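Local coordinates for ARF GTPase-activating protein GIT1 (Rattus norvegicus, PDB 6IUH) that probably acts as a GTPase-activating protein for ARF GTPases and, through its C-terminal helical bundle, as an adaptor that binds partner proteins, at residues L18-E21 with Q22-N26. Numbering follows the deposited sequence.
Sequences LKTE and QVTKN
Lys25 N lies above the carbonyl plane of Glu21, 38° out of it and 3.0 Å from Glu21 O, while Thr24 N meets Thr20 O nearly along the C=O line at 2.8 Å. The peptide carbonyls of 18-21 each accept an i to i+4 backbone bond, and the one from Thr24 N is the straightest. The amide of Gln22 is the other flat group. Its two ends have different partners. NE2 makes a weak bond to a water that also donates to Leu18 O, while OE1 takes a weak bond from Lys25 NZ at 3.3 Å. Gln22 CG lies 3.6 Å from Leu18 O. The chain bends at chi2 (-66°), and its amide end leads away from 18-21.

Thr24 OG1 lies between its backbone N and carbonyl carbon (chi1 58°). This points it back along the helix, where one water bonds to both OG1 and Glu21 O. Thr24 CG2 meets Thr20 CG2 at 4.2 Å. With an alanine here, the water would probably lose its OG1 mate and a gap is likely to open beside the Thr20 methyl. Thr20 OG1 instead bonds to Val16 O.

Residues 18-26 make about two and a half turns of helix 13-35, in a bundle of four helices. Thr20 and Val23 pack on helix 101-128, and Thr20 and Asn26 on helix 42-57. Thr20, Glu21 and Thr24 also touch apolar side chains of another protein's chain.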
loop_
_atom_site.group_PDB
_atom_site.type_symbol
_atom_site.label_atom_id
_atom_site.label_comp_id
_atom_site.label_asym_id
_atom_site.label_seq_id
_atom_site.Cartn_x
_atom_site.Cartn_y
_atom_site.Cartn_z
ATOM N N LEU A 18 1.506 -8.735 11.484
ATOM C CA LEU A 18 0.868 -7.659 12.241
ATOM C C LEU A 18 0.973 -6.314 11.527
ATOM O O LEU A 18 -0.020 -5.597 11.391
ATOM C CB LEU A 18 1.477 -7.549 13.643
ATOM C CG LEU A 18 1.111 -8.654 14.637
ATOM C CD1 LEU A 18 1.783 -8.418 15.981
ATOM C CD2 LEU A 18 -0.399 -8.753 14.801
ATOM N N LYS A 19 2.171 -5.974 11.065
ATOM C CA LYS A 19 2.376 -4.697 10.392
ATOM C C LYS A 19 1.735 -4.693 9.007
ATOM O O LYS A 19 1.262 -3.658 8.540
ATOM C CB LYS A 19 3.868 -4.371 10.296
ATOM C CG LYS A 19 4.525 -4.113 11.647
ATOM C CD LYS A 19 3.857 -2.962 12.382
ATOM C CE LYS A 19 4.462 -2.757 13.762
ATOM N NZ LYS A 19 4.241 -3.930 14.653
ATOM N N THR A 20 1.714 -5.852 8.356
ATOM C CA THR A 20 1.068 -5.979 7.054
ATOM C C THR A 20 -0.435 -5.751 7.173
ATOM O O THR A 20 -1.036 -5.068 6.345
ATOM C CB THR A 20 1.324 -7.364 6.423
ATOM O OG1 THR A 20 2.724 -7.519 6.168
ATOM C CG2 THR A 20 0.562 -7.510 5.115
ATOM N N GLU A 21 -1.038 -6.319 8.212
ATOM C CA GLU A 21 -2.478 -6.185 8.409
ATOM C C GLU A 21 -2.876 -4.742 8.719
ATOM O O GLU A 21 -3.985 -4.319 8.391
ATOM C CB GLU A 21 -2.955 -7.123 9.519
ATOM C CG GLU A 21 -2.985 -8.588 9.094
ATOM C CD GLU A 21 -3.566 -9.502 10.156
ATOM O OE1 GLU A 21 -3.801 -9.031 11.290
ATOM O OE2 GLU A 21 -3.790 -10.693 9.855
ATOM N N GLN A 22 -1.975 -3.985 9.338
ATOM C CA GLN A 22 -2.220 -2.565 9.568
ATOM C C GLN A 22 -2.166 -1.807 8.249
ATOM O O GLN A 22 -2.938 -0.879 8.024
ATOM C CB GLN A 22 -1.209 -1.983 10.558
ATOM C CG GLN A 22 -1.461 -2.380 12.002
ATOM C CD GLN A 22 -2.754 -1.801 12.546
ATOM O OE1 GLN A 22 -3.165 -0.705 12.166
ATOM N NE2 GLN A 22 -3.404 -2.540 13.438
ATOM N N VAL A 23 -1.251 -2.211 7.376
ATOM C CA VAL A 23 -1.145 -1.601 6.058
ATOM C C VAL A 23 -2.383 -1.906 5.216
ATOM O O VAL A 23 -2.953 -1.005 4.604
ATOM C CB VAL A 23 0.120 -2.078 5.309
ATOM C CG1 VAL A 23 0.076 -1.636 3.858
ATOM C CG2 VAL A 23 1.374 -1.547 5.988
ATOM N N THR A 24 -2.807 -3.166 5.199
ATOM C CA THR A 24 -3.950 -3.563 4.376
ATOM C C THR A 24 -5.254 -2.963 4.900
ATOM O O THR A 24 -6.110 -2.560 4.117
ATOM C CB THR A 24 -4.095 -5.100 4.292
ATOM O OG1 THR A 24 -4.227 -5.649 5.609
ATOM C CG2 THR A 24 -2.881 -5.708 3.605
ATOM N N LYS A 25 -5.393 -2.895 6.220
ATOM C CA LYS A 25 -6.571 -2.284 6.834
ATOM C C LYS A 25 -6.727 -0.829 6.405
ATOM O O LYS A 25 -7.826 -0.384 6.068
ATOM C CB LYS A 25 -6.496 -2.364 8.360
ATOM C CG LYS A 25 -7.750 -1.852 9.057
ATOM C CD LYS A 25 -7.561 -1.746 10.563
ATOM C CE LYS A 25 -6.572 -0.649 10.921
ATOM N NZ LYS A 25 -6.470 -0.453 12.394
ATOM N N ASN A 26 -5.618 -0.095 6.422
ATOM C CA ASN A 26 -5.624 1.315 6.055
ATOM C C ASN A 26 -5.806 1.514 4.555
ATOM O O ASN A 26 -6.446 2.471 4.121
ATOM C CB ASN A 26 -4.336 1.994 6.526
ATOM C CG ASN A 26 -4.276 2.148 8.035
ATOM O OD1 ASN A 26 -5.305 2.280 8.698
ATOM N ND2 ASN A 26 -3.069 2.134 8.584
HETATM O O HOH W 1 -2.166 -5.757 12.948
HETATM O O HOH W 2 -6.091 -6.176 7.385
#